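Long-range contacts in competence/damage-inducible protein CinA (PDB 2A9S), which is of unproven function but belongs to the competence/damage-inducible CinA family, some of whose members are nicotinamide-nucleotide amidases: residues Met27-Glu32 with Asn101-Val106; Leu88-Gly93 with Ala105-Ala110; Glu118-Leu123 with Glu139-Asp144; Val124-Lys129 with Arg156-Met161; Asn132-His137 with Ile163-Ala168. All coordinates share one frame; numbering follows the deposited sequence. Where two conformers were deposited one is given.

Interaction 1 (Met27-Glu32 with Asn101-Val106)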
# COMPACT_ATOMS: atom_id res chain seq x y z
N MET A 27 13.33 2.43 -10.90
CA MET A 27 12.19 2.60 -10.02
C MET A 27 11.36 1.33 -9.99
O MET A 27 11.44 0.50 -10.92
CB MET A 27 11.31 3.79 -10.44
CG MET A 27 12.03 5.16 -10.36
SD MET A 27 10.92 6.56 -10.62
CE MET A 27 10.33 6.73 -8.93
N VAL A 28 10.57 1.20 -8.92
CA VAL A 28 9.78 0.01 -8.68
C VAL A 28 8.31 0.37 -8.45
O VAL A 28 8.01 1.45 -7.90
CB VAL A 28 10.32 -0.79 -7.45
CG1 VAL A 28 10.33 0.07 -6.19
CG2 VAL A 28 9.52 -2.10 -7.24
N SER A 29 7.43 -0.53 -8.83
CA SER A 29 6.03 -0.42 -8.43
C SER A 29 5.61 -1.74 -7.83
O SER A 29 6.21 -2.77 -8.11
CB SER A 29 5.13 -0.04 -9.60
OG SER A 29 5.13 -1.04 -10.59
N THR A 30 4.60 -1.68 -6.97
CA THR A 30 4.20 -2.88 -6.25
C THR A 30 2.73 -3.09 -6.48
O THR A 30 1.98 -2.11 -6.61
CB THR A 30 4.49 -2.72 -4.71
OG1 THR A 30 3.70 -1.66 -4.19
CG2 THR A 30 5.97 -2.33 -4.47
N ALA A 31 2.31 -4.35 -6.48
CA ALA A 31 0.92 -4.69 -6.62
C ALA A 31 0.63 -5.74 -5.55
O ALA A 31 1.20 -6.82 -5.62
CB ALA A 31 0.65 -5.29 -7.99
N GLU A 32 -0.25 -5.44 -4.60
CA GLU A 32 -0.31 -6.26 -3.40
C GLU A 32 -1.72 -6.71 -3.10
O GLU A 32 -2.64 -5.90 -3.01
CB GLU A 32 0.24 -5.48 -2.19
CG GLU A 32 1.64 -4.91 -2.44
CD GLU A 32 2.22 -4.28 -1.23
OE1 GLU A 32 2.15 -4.92 -0.16
OE2 GLU A 32 2.76 -3.16 -1.38
N ASN A 101 10.63 0.77 -13.76
CA ASN A 101 11.36 -0.25 -14.49
C ASN A 101 11.01 -1.69 -14.12
O ASN A 101 11.09 -2.58 -14.97
CB ASN A 101 12.85 -0.05 -14.31
CG ASN A 101 13.28 1.36 -14.60
OD1 ASN A 101 13.27 2.23 -13.73
ND2 ASN A 101 13.63 1.60 -15.87
N PHE A 102 10.66 -1.92 -12.84
CA PHE A 102 10.32 -3.27 -12.34
C PHE A 102 9.01 -3.21 -11.56
O PHE A 102 8.74 -2.20 -10.90
CB PHE A 102 11.39 -3.79 -11.35
CG PHE A 102 12.81 -3.78 -11.89
CD1 PHE A 102 13.14 -4.43 -13.07
CD2 PHE A 102 13.81 -3.12 -11.18
CE1 PHE A 102 14.46 -4.40 -13.57
CE2 PHE A 102 15.12 -3.08 -11.66
CZ PHE A 102 15.46 -3.73 -12.85
N ALA A 103 8.22 -4.28 -11.61
CA ALA A 103 7.05 -4.38 -10.72
C ALA A 103 7.13 -5.71 -9.99
O ALA A 103 7.66 -6.71 -10.53
CB ALA A 103 5.74 -4.25 -11.47
N VAL A 104 6.68 -5.72 -8.75
CA VAL A 104 6.53 -6.98 -8.02
C VAL A 104 5.07 -7.10 -7.61
O VAL A 104 4.48 -6.11 -7.13
CB VAL A 104 7.48 -7.07 -6.77
CG1 VAL A 104 7.28 -5.88 -5.80
CG2 VAL A 104 7.37 -8.50 -6.08
N ALA A 105 4.51 -8.30 -7.78
CA ALA A 105 3.10 -8.58 -7.50
C ALA A 105 2.99 -9.81 -6.59
O ALA A 105 3.72 -10.78 -6.79
CB ALA A 105 2.35 -8.85 -8.81
N VAL A 106 2.10 -9.75 -5.61
CA VAL A 106 1.89 -10.91 -4.71
C VAL A 106 0.41 -11.17 -4.54
O VAL A 106 -0.40 -10.22 -4.40
CB VAL A 106 2.61 -10.73 -3.32
CG1 VAL A 106 4.11 -10.49 -3.50
CG2 VAL A 106 1.98 -9.61 -2.46
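Strands V28-E32 and F102-V106 run parallel, their axes 4.7 Å apart at the closest point and 17° from alignment, with each residue from V28 to E32 level with its counterpart from F102 to V106. M27 O accepts F102 N; S29 N donates to F102 O (3.0 Å) and S29 O accepts from V104 N; A31 N donates to V104 O (2.9 Å) and A31 O accepts from V106 N. Just before the strands begin, N101 turns its side chain back (chi1 -51°, CG beside its own N), and OD1 accepts M27 N on a lone pair at 2.8 Å. S29, A31, A103 and A105 share one face. There A31 CB meets A105 CB at 4.0 Å, and S29 OG, hydrogen-bonded to A94 O of helix 84-96, packs on A103 CB at 3.4 Å. The opposite face carries V28, T30, E32, F102, V104 and V106; the T30 and V104 side chains lie side by side, pointing the same way, CG2 to CG1 4.0 Å. Small residues toward helix 84-96 and larger ones on the other face, toward helices 147-167 and 38-43, suit a parallel pair inside a three-layer alpha/beta/alpha sandwich.

Interaction 2 (Leu88-Gly93 with Ala105-Ala110)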
# COMPACT_ATOMS: atom_id res chain seq x y z
N LEU A 88 1.24 -13.14 -12.47
CA LEU A 88 1.83 -12.64 -13.70
C LEU A 88 1.06 -11.44 -14.27
O LEU A 88 1.69 -10.46 -14.64
CB LEU A 88 1.94 -13.74 -14.75
CG LEU A 88 2.90 -14.88 -14.43
CD1 LEU A 88 2.74 -15.97 -15.51
CD2 LEU A 88 4.32 -14.35 -14.40
N GLN A 89 -0.27 -11.51 -14.32
CA GLN A 89 -1.06 -10.39 -14.85
C GLN A 89 -1.00 -9.13 -13.98
O GLN A 89 -0.91 -8.01 -14.49
CB GLN A 89 -2.51 -10.79 -15.10
CG GLN A 89 -2.58 -11.75 -16.28
CD GLN A 89 -3.99 -12.02 -16.73
OE1 GLN A 89 -4.95 -11.70 -16.04
NE2 GLN A 89 -4.12 -12.63 -17.91
N MET A 90 -1.04 -9.33 -12.66
CA MET A 90 -0.83 -8.23 -11.72
C MET A 90 0.53 -7.53 -11.97
O MET A 90 0.60 -6.28 -12.00
CB MET A 90 -0.90 -8.73 -10.27
CG MET A 90 -2.31 -9.11 -9.77
SD MET A 90 -2.35 -9.87 -8.09
CE MET A 90 -1.86 -8.48 -7.06
N ALA A 91 1.59 -8.30 -12.15
CA ALA A 91 2.94 -7.76 -12.30
C ALA A 91 3.00 -6.93 -13.60
O ALA A 91 3.52 -5.81 -13.64
CB ALA A 91 3.99 -8.90 -12.30
N HIS A 92 2.43 -7.51 -14.66
CA HIS A 92 2.37 -6.85 -15.95
C HIS A 92 1.57 -5.55 -15.86
O HIS A 92 2.03 -4.49 -16.34
CB HIS A 92 1.75 -7.79 -16.98
CG HIS A 92 1.67 -7.20 -18.34
ND1 HIS A 92 0.51 -6.66 -18.86
CD2 HIS A 92 2.62 -7.03 -19.29
CE1 HIS A 92 0.75 -6.21 -20.08
NE2 HIS A 92 2.02 -6.41 -20.36
N GLY A 93 0.38 -5.62 -15.26
CA GLY A 93 -0.45 -4.42 -15.02
C GLY A 93 0.24 -3.33 -14.21
O GLY A 93 0.17 -2.13 -14.56
N ALA A 105 4.51 -8.30 -7.78
CA ALA A 105 3.10 -8.58 -7.50
C ALA A 105 2.99 -9.81 -6.59
O ALA A 105 3.72 -10.78 -6.79
CB ALA A 105 2.35 -8.85 -8.81
N VAL A 106 2.10 -9.75 -5.61
CA VAL A 106 1.89 -10.91 -4.71
C VAL A 106 0.41 -11.17 -4.54
O VAL A 106 -0.40 -10.22 -4.40
CB VAL A 106 2.61 -10.73 -3.32
CG1 VAL A 106 4.11 -10.49 -3.50
CG2 VAL A 106 1.98 -9.61 -2.46
N THR A 107 0.04 -12.46 -4.56
CA THR A 107 -1.34 -12.85 -4.30
C THR A 107 -1.29 -14.16 -3.50
O THR A 107 -0.61 -15.12 -3.93
CB THR A 107 -2.20 -13.01 -5.59
OG1 THR A 107 -3.53 -13.42 -5.21
CG2 THR A 107 -1.62 -14.01 -6.58
N GLY A 108 -1.91 -14.16 -2.32
CA GLY A 108 -1.83 -15.36 -1.48
C GLY A 108 -2.89 -15.42 -0.40
O GLY A 108 -3.80 -14.57 -0.37
N ILE A 109 -2.74 -16.42 0.48
CA ILE A 109 -3.69 -16.67 1.56
C ILE A 109 -2.99 -16.49 2.90
O ILE A 109 -2.26 -17.38 3.33
CB ILE A 109 -4.29 -18.09 1.48
CG1 ILE A 109 -4.89 -18.30 0.09
CG2 ILE A 109 -5.32 -18.26 2.58
CD1 ILE A 109 -5.23 -19.76 -0.25
N ALA A 110 -3.20 -15.35 3.53
CA ALA A 110 -2.53 -15.07 4.82
C ALA A 110 -3.24 -15.76 6.00
O ALA A 110 -2.66 -15.96 7.06
CB ALA A 110 -2.35 -13.55 5.06
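The methyl of A105 meets both M90 and A91, where helix 88-93 lies on strand 105-108; the axes approach to 7.3 Å and run roughly antiparallel, at 150°. Apolar packing round A105 CB comes first. A105 CB points at the helix and sits 3.6 Å from M90 CB, 3.9 Å from A91 CB and 3.5 Å from the backbone N of A91, so the helix backbone itself comes down on the methyl. Small side chains on both sides allow this spacing, and the CA atoms of A91 and A105 are only 4.9 Å apart. The sulfur and methyl end of M90 makes the second group of contacts, further along the strand. Its SD lies 4.0 Å from T107 CB, the two side chains crossing at a slant, and a bend at the last torsion (chi3 68°) carries CE to 3.5 Å from V106 O. This is van der Waals contact with the carbonyl oxygen of V106, whose side chain points away from the helix. Polar bonding is directed outside the pair: T107 OG1 is hydrogen-bonded to A81 O, and the backbones of A105 and T107 bond to A127 and H125 of strand 123-130. A helix that runs back across the sheet and leads into the strand it covers is the alpha-beta half of a crossover connection, as in Rossmann-like alpha/beta folds.

Interaction 3 (Glu118-Leu123 with Glu139-Asp144)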
# COMPACT_ATOMS: atom_id res chain seq x y z
N GLU A 118 -6.02 -27.72 -1.91
CA GLU A 118 -5.34 -27.26 -3.11
C GLU A 118 -4.68 -25.91 -2.88
O GLU A 118 -3.61 -25.66 -3.39
CB GLU A 118 -6.32 -27.14 -4.29
CG GLU A 118 -6.94 -28.48 -4.68
CD GLU A 118 -8.29 -28.77 -4.01
OE1 GLU A 118 -8.54 -28.40 -2.82
OE2 GLU A 118 -9.12 -29.38 -4.73
N LYS A 119 -5.34 -25.04 -2.11
CA LYS A 119 -4.81 -23.69 -1.87
C LYS A 119 -4.81 -23.43 -0.34
O LYS A 119 -5.74 -22.82 0.20
CB LYS A 119 -5.63 -22.64 -2.65
CG LYS A 119 -5.57 -22.84 -4.19
CD LYS A 119 -6.26 -21.74 -4.94
CE LYS A 119 -5.95 -21.79 -6.44
NZ LYS A 119 -6.50 -23.02 -7.07
N PRO A 120 -3.80 -23.96 0.36
CA PRO A 120 -3.80 -23.85 1.83
C PRO A 120 -3.40 -22.45 2.30
O PRO A 120 -2.77 -21.69 1.54
CB PRO A 120 -2.74 -24.86 2.26
CG PRO A 120 -1.80 -24.98 1.05
CD PRO A 120 -2.65 -24.73 -0.17
N VAL A 121 -3.77 -22.13 3.53
CA VAL A 121 -3.20 -20.96 4.19
C VAL A 121 -1.67 -21.01 4.05
O VAL A 121 -1.07 -22.07 4.22
CB VAL A 121 -3.66 -20.88 5.67
CG1 VAL A 121 -2.99 -19.67 6.39
CG2 VAL A 121 -5.22 -20.77 5.74
N GLY A 122 -1.06 -19.87 3.71
CA GLY A 122 0.39 -19.80 3.56
C GLY A 122 0.89 -19.95 2.11
O GLY A 122 2.08 -19.74 1.84
N LEU A 123 -0.01 -20.30 1.20
CA LEU A 123 0.32 -20.37 -0.22
C LEU A 123 0.35 -18.96 -0.79
O LEU A 123 -0.62 -18.21 -0.65
CB LEU A 123 -0.75 -21.17 -0.99
CG LEU A 123 -0.67 -21.04 -2.52
CD1 LEU A 123 0.58 -21.69 -3.07
CD2 LEU A 123 -1.91 -21.59 -3.19
N GLU A 139 6.35 -19.81 -6.34
CA GLU A 139 5.25 -20.24 -5.52
C GLU A 139 5.84 -20.59 -4.16
O GLU A 139 6.76 -21.42 -4.06
CB GLU A 139 4.56 -21.46 -6.13
CG GLU A 139 3.40 -21.94 -5.32
CD GLU A 139 2.86 -23.22 -5.90
OE1 GLU A 139 2.71 -23.27 -7.13
OE2 GLU A 139 2.62 -24.17 -5.13
N MET A 140 5.34 -19.93 -3.12
CA MET A 140 5.78 -20.21 -1.77
C MET A 140 4.65 -20.87 -1.00
O MET A 140 3.46 -20.62 -1.27
CB MET A 140 6.23 -18.94 -1.05
CG MET A 140 7.29 -18.16 -1.84
SD MET A 140 8.85 -19.11 -2.09
CE MET A 140 9.54 -19.02 -0.50
N ARG A 141 5.06 -21.73 -0.07
CA ARG A 141 4.13 -22.39 0.87
C ARG A 141 4.70 -22.21 2.25
O ARG A 141 5.52 -23.00 2.72
CB ARG A 141 3.95 -23.86 0.50
CG ARG A 141 3.15 -24.00 -0.77
CD ARG A 141 3.26 -25.37 -1.45
NE ARG A 141 2.41 -25.35 -2.63
CZ ARG A 141 1.11 -25.67 -2.65
NH1 ARG A 141 0.49 -26.07 -1.56
NH2 ARG A 141 0.43 -25.59 -3.79
N TYR A 142 4.32 -21.12 2.90
CA TYR A 142 4.94 -20.77 4.16
C TYR A 142 4.35 -21.59 5.31
O TYR A 142 4.90 -21.61 6.39
CB TYR A 142 4.74 -19.27 4.44
CG TYR A 142 5.39 -18.35 3.42
CD1 TYR A 142 6.80 -18.27 3.31
CD2 TYR A 142 4.62 -17.54 2.59
CE1 TYR A 142 7.40 -17.40 2.39
CE2 TYR A 142 5.20 -16.67 1.69
CZ TYR A 142 6.58 -16.60 1.59
OH TYR A 142 7.14 -15.73 0.68
N GLY A 143 3.22 -22.25 5.06
CA GLY A 143 2.54 -23.03 6.10
C GLY A 143 1.52 -22.23 6.88
O GLY A 143 1.39 -21.01 6.70
N ASP A 144 0.81 -22.90 7.77
CA ASP A 144 -0.23 -22.26 8.55
C ASP A 144 0.43 -21.64 9.79
O ASP A 144 0.21 -22.09 10.92
CB ASP A 144 -1.27 -23.31 8.91
CG ASP A 144 -2.55 -22.71 9.49
OD1 ASP A 144 -2.79 -21.48 9.41
OD2 ASP A 144 -3.34 -23.53 10.03
O HOH W 1 -1.84 -27.61 -2.02
O HOH W 2 -1.89 -27.15 -5.07
O HOH W 3 1.30 -23.02 2.93
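A type II beta turn, P120 to L123, leads into strand 123-130, and its G122 meets Y142 where strand 135-141 ends. G122 O accepts Y142 N at 2.8 Å in a nearly straight bond (169°), with the donor well above the carbonyl plane. L123 N closes the turn on P120 O. G122 holds the third position with a positive phi, and its CA lies 3.5 Å from G143 O, in a place where a CB would clash with that oxygen. The two segments form the open end of the hairpin of strands 123-130 and 135-141: L123 and R141 are a non-hydrogen-bonded antiparallel pair. On their shared face, L123 CD1 lies 3.8 Å above the guanidinium plane of R141, offset toward its rim, and also touches E139 CG at 3.6 Å. In a side-on salt bridge, NE (2.8 Å) and NH2 (2.9 Å) of R141 both grip one carboxylate oxygen, E139 OE2, which lies at the guanidinium edge and helps hold it flat over the leucine methyl. NH1 rests 3.6 Å from P120 CG. Two waters link the guanidinium to E118 O, one through NH1, its bond to E118 O weak, and one through NH2; a third joins V121 O to G143 N. The Y142 hydroxyl is hydrogen-bonded to T157 OG1.

Interaction 4 (Val124-Lys129 with Arg156-Met161)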
# COMPACT_ATOMS: atom_id res chain seq x y z
N VAL A 124 1.46 -18.59 -1.43
CA VAL A 124 1.57 -17.24 -1.97
C VAL A 124 2.25 -17.36 -3.33
O VAL A 124 3.26 -18.05 -3.46
CB VAL A 124 2.42 -16.29 -1.06
CG1 VAL A 124 2.61 -14.88 -1.73
CG2 VAL A 124 1.83 -16.15 0.35
N HIS A 125 1.69 -16.69 -4.33
CA HIS A 125 2.30 -16.60 -5.65
C HIS A 125 2.92 -15.21 -5.78
O HIS A 125 2.24 -14.21 -5.51
CB HIS A 125 1.26 -16.83 -6.74
CG HIS A 125 0.89 -18.28 -6.91
ND1 HIS A 125 1.69 -19.17 -7.60
CD2 HIS A 125 -0.13 -19.01 -6.41
CE1 HIS A 125 1.15 -20.37 -7.56
NE2 HIS A 125 0.04 -20.30 -6.85
N LEU A 126 4.20 -15.16 -6.15
CA LEU A 126 4.91 -13.89 -6.32
C LEU A 126 5.44 -13.84 -7.74
O LEU A 126 5.93 -14.86 -8.28
CB LEU A 126 6.07 -13.73 -5.32
CG LEU A 126 5.78 -13.80 -3.82
CD1 LEU A 126 5.87 -15.26 -3.33
CD2 LEU A 126 6.75 -12.92 -3.07
N ALA A 127 5.38 -12.65 -8.34
CA ALA A 127 5.90 -12.47 -9.70
C ALA A 127 6.56 -11.10 -9.76
O ALA A 127 6.04 -10.12 -9.21
CB ALA A 127 4.80 -12.57 -10.73
N THR A 128 7.71 -11.04 -10.42
CA THR A 128 8.33 -9.75 -10.74
C THR A 128 8.52 -9.64 -12.25
O THR A 128 8.89 -10.63 -12.90
CB THR A 128 9.67 -9.56 -10.02
OG1 THR A 128 10.54 -10.66 -10.35
CG2 THR A 128 9.49 -9.53 -8.51
N LYS A 129 8.29 -8.45 -12.80
CA LYS A 129 8.49 -8.24 -14.24
C LYS A 129 9.32 -6.99 -14.54
O LYS A 129 9.28 -6.02 -13.79
CB LYS A 129 7.15 -8.22 -14.97
CG LYS A 129 7.27 -8.19 -16.50
CD LYS A 129 5.93 -8.36 -17.17
CE LYS A 129 6.15 -8.37 -18.68
NZ LYS A 129 4.92 -8.82 -19.39
N ARG A 156 9.48 -10.35 2.68
CA ARG A 156 10.86 -10.80 2.51
C ARG A 156 11.10 -11.38 1.09
O ARG A 156 12.00 -10.94 0.34
CB ARG A 156 11.22 -11.83 3.58
CG ARG A 156 12.68 -12.35 3.39
CD ARG A 156 13.06 -13.36 4.45
NE ARG A 156 13.05 -12.75 5.77
CZ ARG A 156 12.15 -13.03 6.71
NH1 ARG A 156 11.22 -13.96 6.47
NH2 ARG A 156 12.19 -12.41 7.90
N THR A 157 10.31 -12.36 0.70
CA THR A 157 10.52 -13.00 -0.60
C THR A 157 10.36 -11.99 -1.75
O THR A 157 11.13 -12.04 -2.71
CB THR A 157 9.55 -14.19 -0.79
OG1 THR A 157 9.67 -15.08 0.34
CG2 THR A 157 9.85 -14.93 -2.11
N ALA A 158 9.36 -11.10 -1.65
CA ALA A 158 9.11 -10.05 -2.65
C ALA A 158 10.37 -9.20 -2.85
O ALA A 158 10.80 -8.92 -4.00
CB ALA A 158 7.95 -9.20 -2.18
N LEU A 159 10.99 -8.81 -1.74
CA LEU A 159 12.20 -7.97 -1.79
C LEU A 159 13.39 -8.73 -2.38
O LEU A 159 14.12 -8.18 -3.22
CB LEU A 159 12.51 -7.36 -0.41
CG LEU A 159 11.38 -6.46 0.16
CD1 LEU A 159 11.85 -5.87 1.47
CD2 LEU A 159 10.91 -5.33 -0.81
N GLU A 160 13.55 -9.99 -1.98
CA GLU A 160 14.56 -10.90 -2.56
C GLU A 160 14.44 -10.98 -4.08
O GLU A 160 15.45 -10.88 -4.81
CB GLU A 160 14.45 -12.30 -1.94
CG GLU A 160 14.91 -12.31 -0.47
CD GLU A 160 14.59 -13.63 0.24
OE1 GLU A 160 13.83 -14.46 -0.32
OE2 GLU A 160 15.11 -13.83 1.36
N MET A 161 13.21 -11.11 -4.56
CA MET A 161 12.94 -11.19 -5.99
C MET A 161 13.23 -9.91 -6.77
O MET A 161 13.75 -9.98 -7.90
CB MET A 161 11.51 -11.65 -6.25
CG MET A 161 11.26 -13.09 -5.82
SD MET A 161 9.51 -13.53 -5.88
CE MET A 161 9.14 -13.41 -7.64
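M161 reaches from helix 156-161 down to L126 and T128 on strand 124-129, and each end of its side chain meets a different part of the strand. CB packs against T128 CG2 at 3.7 Å. The first torsion (chi1 -67°) sets CG beside the backbone N, and SD then lies 3.5 Å from L126 CB, with L126 CD2 a little further off. A bend at the last bond (chi3 65°) brings CE onto the strand backbone, 3.6 Å from L126 O and 3.9 Å from A127 N. The methionine therefore lies over the peptide between L126 and A127 and beside both neighbouring side chains that point at the helix.

L126 answers from the strand. Its CD2 presses on the helix backbone one turn earlier, 3.5 Å from A158 N, and touches T157 CG2 at 3.8 Å and A158 CB at 4.0 Å; the L126 and T157 side chains cross at about a right angle. The hydroxyl of T157 is engaged beyond this contact, with Y142 OH and A153 O. Helix and strand run in the same general direction, 24° apart, at an axis distance of 8.9 Å. Helix 8-24 lies on the far side, touching L159 and R156.

The contact is buried and wholly van der Waals, so it rests on complementary shape rather than directional bonds. T128 OG1 is buried here with no hydrogen-bonding partner in the model, which probably carries some energetic cost.

Interaction 5 (Asn132-His137 with Ile163-Ala168)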
# COMPACT_ATOMS: atom_id res chain seq x y z
N ASN A 132 11.96 -5.14 -20.19
CA ASN A 132 12.53 -5.97 -21.27
C ASN A 132 11.80 -7.31 -21.45
O ASN A 132 12.19 -8.15 -22.28
CB ASN A 132 14.03 -6.21 -21.01
CG ASN A 132 14.28 -7.17 -19.86
OD1 ASN A 132 13.34 -7.68 -19.23
ND2 ASN A 132 15.56 -7.44 -19.58
N GLY A 133 10.77 -7.52 -20.65
CA GLY A 133 9.99 -8.75 -20.71
C GLY A 133 10.39 -9.85 -19.75
O GLY A 133 9.62 -10.80 -19.54
N ASN A 134 11.57 -9.75 -19.14
CA ASN A 134 12.00 -10.77 -18.15
C ASN A 134 11.00 -10.88 -16.97
O ASN A 134 10.63 -9.87 -16.37
CB ASN A 134 13.41 -10.47 -17.65
CG ASN A 134 14.08 -11.69 -17.00
OD1 ASN A 134 13.67 -12.84 -17.21
ND2 ASN A 134 15.11 -11.43 -16.20
N VAL A 135 10.53 -12.10 -16.70
CA VAL A 135 9.63 -12.36 -15.57
C VAL A 135 10.21 -13.43 -14.65
O VAL A 135 10.75 -14.44 -15.12
CB VAL A 135 8.23 -12.82 -16.04
CG1 VAL A 135 7.33 -13.12 -14.85
CG2 VAL A 135 7.58 -11.76 -16.93
N LEU A 136 10.09 -13.23 -13.33
CA LEU A 136 10.41 -14.29 -12.37
C LEU A 136 9.16 -14.59 -11.55
O LEU A 136 8.45 -13.67 -11.18
CB LEU A 136 11.51 -13.83 -11.41
CG LEU A 136 12.82 -13.42 -12.06
CD1 LEU A 136 13.77 -12.91 -10.98
CD2 LEU A 136 13.40 -14.63 -12.85
N HIS A 137 8.89 -15.87 -11.31
CA HIS A 137 7.77 -16.29 -10.45
C HIS A 137 8.20 -17.34 -9.43
O HIS A 137 8.99 -18.23 -9.75
CB HIS A 137 6.55 -16.75 -11.27
CG HIS A 137 5.56 -17.58 -10.49
ND1 HIS A 137 5.61 -18.96 -10.46
CD2 HIS A 137 4.49 -17.23 -9.73
CE1 HIS A 137 4.61 -19.42 -9.73
NE2 HIS A 137 3.92 -18.39 -9.26
N ILE A 163 15.53 -7.76 -5.99
CA ILE A 163 17.00 -7.79 -6.09
C ILE A 163 17.44 -8.73 -7.20
O ILE A 163 18.27 -8.34 -8.04
CB ILE A 163 17.66 -8.16 -4.75
CG1 ILE A 163 17.39 -7.06 -3.73
CG2 ILE A 163 19.20 -8.41 -4.94
CD1 ILE A 163 17.52 -7.47 -2.25
N ALA A 164 16.87 -9.93 -7.25
CA ALA A 164 17.23 -10.93 -8.26
C ALA A 164 16.90 -10.47 -9.68
O ALA A 164 17.71 -10.67 -10.61
CB ALA A 164 16.55 -12.26 -7.97
N LEU A 165 15.73 -9.85 -9.85
CA LEU A 165 15.30 -9.33 -11.15
C LEU A 165 16.25 -8.25 -11.63
O LEU A 165 16.59 -8.23 -12.81
CB LEU A 165 13.86 -8.80 -11.11
CG LEU A 165 13.24 -8.32 -12.42
CD1 LEU A 165 12.89 -9.48 -13.34
CD2 LEU A 165 11.97 -7.50 -12.12
N ASN A 166 16.71 -7.38 -10.72
CA ASN A 166 17.73 -6.39 -11.09
C ASN A 166 19.09 -6.98 -11.50
O ASN A 166 19.71 -6.53 -12.46
CB ASN A 166 17.96 -5.38 -9.98
CG ASN A 166 18.95 -4.28 -10.40
OD1 ASN A 166 18.89 -3.77 -11.52
ND2 ASN A 166 19.87 -3.94 -9.51
N GLN A 167 19.55 -7.98 -10.73
CA GLN A 167 20.81 -8.69 -11.03
C GLN A 167 20.78 -9.22 -12.45
O GLN A 167 21.77 -9.10 -13.19
CB GLN A 167 21.00 -9.86 -10.06
CG GLN A 167 21.34 -9.46 -8.65
CD GLN A 167 21.50 -10.67 -7.71
OE1 GLN A 167 21.01 -11.78 -8.00
NE2 GLN A 167 22.19 -10.45 -6.59
N ALA A 168 19.64 -9.78 -12.83
CA ALA A 168 19.40 -10.31 -14.17
C ALA A 168 19.28 -9.25 -15.29
O ALA A 168 18.91 -9.58 -16.42
CB ALA A 168 18.15 -11.20 -14.15
O HOH W 4 16.45 -9.31 -17.44
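The short connection of the hairpin between strands 123-130 and 135-141 brings N134 and L136 against L165 near the end of helix 147-167 and A168 just beyond it. Within the connection, N132 OD1 accepts the backbone N of N134 at 2.7 Å, an Asx turn that fixes the chain before the strand begins. N134 CG stands anti to its own N (chi1 -161°), and ND2 lies 3.7 Å from A168 CB. The side chains of N134 and L165 slide past each other in opposite directions, with L165 CD1 3.8 Å from N134 O. Two residues further on, L136 CD1 rests on the helix backbone, 3.8 Å from L165 N, and on the A164 methyl CB and the L165 methylene CB, both at 4.1 Å; the two leucines meet at a slant. A single water ties the polar ends together: it donates to A168 O at 2.7 Å and accepts from N132 ND2, and more weakly from N134 ND2. A168, the first residue to leave helical angles, thus has its carbonyl bonded to this water. L165 also touches T128 and F102, carrying the contact inward. This is the outer margin of a helix-on-sheet layer, where the hairpin's outermost strand within this chain meets the end of the C-terminal helix.

Overall arrangement
All five contacts belong to one mixed sheet, in the order 53-59, 28-32, 102-108, 123-130, 135-141, and to the helices packed on its two sides. Interaction 1 joins two inner strands, and interaction 2 lays helix 84-96 on the second of them, sharing A105 and V106. Interaction 4, with its centre 9 Å from each of these, sets helix 147-167 on the other side. Interactions 3 and 5 lie at the two ends of strand 135-141, about 23 Å apart between centres, and cross interaction 4 along the chain. Interactions 1 and 2 close before 3, 4 and 5 open, so the C-terminal hairpin and helix complete the alpha/beta/alpha sandwich.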